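Local coordinates for tRNA (adenine(58)-N(1))-methyltransferase TrmI (Thermus thermophilus, PDB 2PWY), which catalyses the S-adenosyl-L-methionine-dependent methylation of N1 of adenosine 58 in tRNA and is required for growth at extreme temperatures, at residues H132-A135 with Q136-N140. Sequence-based numbering, arbitrary orientation.
Sequences HHLA and QAERN. With SAH (S-adenosyl-L-homocysteine), chain E.
Helix 131-144 is the crossover helix of the beta-alpha-beta unit that joins strand 123-128 to strand 150-154, and in it the side chains of Leu134 and Glu138, one turn apart, meet at a slant. The backbone turns are closed by regular i to i+4 bonds, such as Ala137 N to His133 O at 2.9 Å. Leu134, apolar as a buried position requires, reaches Phe152 and Leu154 of strand 150-154. Glu138 lays its methylene CG against Leu134 O and then runs out extended (chi2 -179°), which brings OE2 to 3.5 Å from Leu134 CG, while OE1 forms a weak, long ion pair with Arg142. On another side of the helix, the short side chain of Ala135 probably allows Arg139 to fold back at chi3 (-71°), and Ala135 O stands over the centre of one guanidinium face, 3.8 Å from its plane. In the plane of the same group, Arg139 NH2 donates to Gln136 OE1 (3.1 Å). Gln136 NE2 in turn donates to Asn140 OD1 at 2.9 Å, so one amide, giving and accepting, links two residues; Asn140 ND2 is hydrogen-bonded to the carbonyl oxygens of Lys74 and Ser107. A leucine in place of Gln136 would probably leave Asn140 OD1 without this donor and the Arg139 guanidinium freer to swing. In the ligand pocket, His133 ND1 gives a nearly straight bond (172°) to O3' of S-adenosyl-L-homocysteine, 2.8 Å away. His133, near the start of the helix, and Glu128, at the end of strand 123-128, both hydrogen-bond the ligand, an arrangement that fits the Rossmann-like fold of class I methyltransferases.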
ATOM      1  N   HIS A 132       5.831  22.168 -29.799  1.00 16.29           N
ATOM      2  CA  HIS A 132       4.389  21.991 -29.665  1.00 16.82           C
ATOM      3  C   HIS A 132       4.024  21.725 -28.202  1.00 16.21           C
ATOM      4  O   HIS A 132       3.013  22.237 -27.703  1.00 16.45           O
ATOM      5  CB  HIS A 132       3.840  20.890 -30.578  1.00 17.70           C
ATOM      6  CG  HIS A 132       2.422  20.522 -30.272  1.00 21.24           C
ATOM      7  ND1 HIS A 132       1.367  21.381 -30.500  1.00 24.30           N
ATOM      8  CD2 HIS A 132       1.888  19.410 -29.709  1.00 23.86           C
ATOM      9  CE1 HIS A 132       0.242  20.807 -30.111  1.00 25.06           C
ATOM     10  NE2 HIS A 132       0.531  19.611 -29.629  1.00 25.83           N
ATOM     11  N   HIS A 133       4.859  20.940 -27.524  1.00 15.45           N
ATOM     12  CA  HIS A 133       4.688  20.700 -26.096  1.00 14.72           C
ATOM     13  C   HIS A 133       4.737  22.022 -25.333  1.00 14.11           C
ATOM     14  O   HIS A 133       3.857  22.308 -24.518  1.00 13.23           O
ATOM     15  CB  HIS A 133       5.741  19.712 -25.566  1.00 14.59           C
ATOM     16  CG  HIS A 133       5.515  18.285 -25.984  1.00 15.01           C
ATOM     17  ND1 HIS A 133       6.125  17.224 -25.350  1.00 15.18           N
ATOM     18  CD2 HIS A 133       4.749  17.746 -26.963  1.00 15.60           C
ATOM     19  CE1 HIS A 133       5.748  16.093 -25.919  1.00 16.31           C
ATOM     20  NE2 HIS A 133       4.904  16.381 -26.895  1.00 15.57           N
ATOM     21  N   LEU A 134       5.754  22.832 -25.611  1.00 13.84           N
ATOM     22  CA  LEU A 134       5.913  24.112 -24.925  1.00 13.73           C
ATOM     23  C   LEU A 134       4.731  25.058 -25.160  1.00 13.73           C
ATOM     24  O   LEU A 134       4.237  25.675 -24.225  1.00 13.60           O
ATOM     25  CB  LEU A 134       7.235  24.788 -25.302  1.00 13.62           C
ATOM     26  CG  LEU A 134       7.509  26.109 -24.572  1.00 13.42           C
ATOM     27  CD1 LEU A 134       7.478  25.949 -23.038  1.00 12.77           C
ATOM     28  CD2 LEU A 134       8.835  26.711 -25.017  1.00 13.51           C
ATOM     29  N   ALA A 135       4.261  25.150 -26.403  1.00 13.66           N
ATOM     30  CA  ALA A 135       3.094  25.981 -26.698  1.00 13.58           C
ATOM     31  C   ALA A 135       1.865  25.586 -25.871  1.00 13.54           C
ATOM     32  O   ALA A 135       1.208  26.457 -25.295  1.00 13.46           O
ATOM     33  CB  ALA A 135       2.779  25.963 -28.191  1.00 13.82           C
ATOM     34  N   GLN A 136       1.579  24.283 -25.780  1.00 13.33           N
ATOM     35  CA  GLN A 136       0.440  23.802 -24.988  1.00 13.73           C
ATOM     36  C   GLN A 136       0.662  24.080 -23.501  1.00 12.97           C
ATOM     37  O   GLN A 136      -0.259  24.516 -22.798  1.00 12.70           O
ATOM     38  CB  GLN A 136       0.178  22.306 -25.220  1.00 14.41           C
ATOM     39  CG  GLN A 136      -1.124  21.781 -24.571  1.00 17.00           C
ATOM     40  CD  GLN A 136      -2.363  22.539 -25.036  1.00 20.75           C
ATOM     41  OE1 GLN A 136      -2.588  22.691 -26.239  1.00 24.73           O
ATOM     42  NE2 GLN A 136      -3.170  23.016 -24.088  1.00 20.89           N
ATOM     43  N   ALA A 137       1.889  23.847 -23.034  1.00 12.22           N
ATOM     44  CA  ALA A 137       2.220  24.081 -21.622  1.00 11.55           C
ATOM     45  C   ALA A 137       1.987  25.543 -21.267  1.00 11.37           C
ATOM     46  O   ALA A 137       1.373  25.850 -20.249  1.00 11.46           O
ATOM     47  CB  ALA A 137       3.654  23.678 -21.325  1.00 11.49           C
ATOM     48  N   GLU A 138       2.470  26.443 -22.119  1.00 11.57           N
ATOM     49  CA  GLU A 138       2.268  27.871 -21.893  1.00 12.18           C
ATOM     50  C   GLU A 138       0.781  28.220 -21.843  1.00 12.12           C
ATOM     51  O   GLU A 138       0.365  28.945 -20.946  1.00 11.70           O
ATOM     52  CB  GLU A 138       3.044  28.707 -22.922  1.00 12.31           C
ATOM     53  CG  GLU A 138       4.565  28.535 -22.782  1.00 13.53           C
ATOM     54  CD  GLU A 138       5.371  29.367 -23.766  1.00 14.06           C
ATOM     55  OE1 GLU A 138       4.768  29.965 -24.676  1.00 19.62           O
ATOM     56  OE2 GLU A 138       6.617  29.413 -23.634  1.00 15.18           O
ATOM     57  N   ARG A 139      -0.023  27.693 -22.769  1.00 12.60           N
ATOM     58  CA  ARG A 139      -1.478  27.932 -22.722  1.00 13.34           C
ATOM     59  C   ARG A 139      -2.072  27.430 -21.411  1.00 12.35           C
ATOM     60  O   ARG A 139      -2.873  28.127 -20.768  1.00 11.43           O
ATOM     61  CB  ARG A 139      -2.208  27.288 -23.914  1.00 13.25           C
ATOM     62  CG  ARG A 139      -2.081  28.075 -25.224  1.00 16.58           C
ATOM     63  CD  ARG A 139      -3.023  27.546 -26.327  1.00 17.08           C
ATOM     64  NE  ARG A 139      -2.608  26.239 -26.834  1.00 22.74           N
ATOM     65  CZ  ARG A 139      -1.705  26.043 -27.795  1.00 23.69           C
ATOM     66  NH1 ARG A 139      -1.101  27.072 -28.383  1.00 24.58           N
ATOM     67  NH2 ARG A 139      -1.399  24.805 -28.163  1.00 24.29           N
ATOM     68  N   ASN A 140      -1.672  26.220 -21.014  1.00 11.32           N
ATOM     69  CA  ASN A 140      -2.215  25.602 -19.804  1.00 11.40           C
ATOM     70  C   ASN A 140      -1.912  26.437 -18.564  1.00 11.17           C
ATOM     71  O   ASN A 140      -2.793  26.662 -17.728  1.00 11.53           O
ATOM     72  CB  ASN A 140      -1.679  24.178 -19.638  1.00 11.05           C
ATOM     73  CG  ASN A 140      -2.337  23.184 -20.588  1.00 12.33           C
ATOM     74  OD1 ASN A 140      -3.366  23.470 -21.210  1.00 11.84           O
ATOM     75  ND2 ASN A 140      -1.750  22.004 -20.693  1.00 13.35           N
TER
HETATM   76  N   SAH E 501       6.006  17.505 -15.647  1.00 10.31           N
HETATM   77  CA  SAH E 501       5.347  17.838 -16.952  1.00 10.06           C
HETATM   78  CB  SAH E 501       5.415  16.658 -17.914  1.00 10.50           C
HETATM   79  CG  SAH E 501       6.818  16.459 -18.495  1.00 10.16           C
HETATM   80  SD  SAH E 501       6.765  15.220 -19.817  1.00 11.55           S
HETATM   81  C   SAH E 501       3.913  18.250 -16.679  1.00 10.55           C
HETATM   82  O   SAH E 501       3.451  18.152 -15.532  1.00  9.69           O
HETATM   83  OXT SAH E 501       3.207  18.702 -17.587  1.00 10.56           O
HETATM   84  C5' SAH E 501       8.526  15.313 -20.233  1.00 11.42           C
HETATM   85  C4' SAH E 501       8.841  16.502 -21.148  1.00 12.91           C
HETATM   86  O4' SAH E 501      10.231  16.749 -21.112  1.00 12.68           O
HETATM   87  C3' SAH E 501       8.485  16.304 -22.627  1.00 12.67           C
HETATM   88  O3' SAH E 501       7.682  17.404 -23.041  1.00 13.49           O
HETATM   89  C2' SAH E 501       9.833  16.279 -23.348  1.00 13.42           C
HETATM   90  O2' SAH E 501       9.813  16.904 -24.611  1.00 14.81           O
HETATM   91  C1' SAH E 501      10.694  17.092 -22.415  1.00 13.17           C
HETATM   92  N9  SAH E 501      12.137  16.802 -22.370  1.00 12.47           N
HETATM   93  C8  SAH E 501      12.728  15.574 -22.278  1.00 12.99           C
HETATM   94  N7  SAH E 501      14.062  15.772 -22.172  1.00 13.05           N
HETATM   95  C5  SAH E 501      14.326  17.097 -22.146  1.00 12.97           C
HETATM   96  C6  SAH E 501      15.513  17.833 -22.049  1.00 13.50           C
HETATM   97  N6  SAH E 501      16.703  17.223 -21.937  1.00 13.78           N
HETATM   98  N1  SAH E 501      15.423  19.219 -22.061  1.00 13.10           N
HETATM   99  C2  SAH E 501      14.210  19.853 -22.176  1.00 13.07           C
HETATM  100  N3  SAH E 501      13.049  19.113 -22.282  1.00 12.98           N
HETATM  101  C4  SAH E 501      13.111  17.760 -22.265  1.00 12.22           C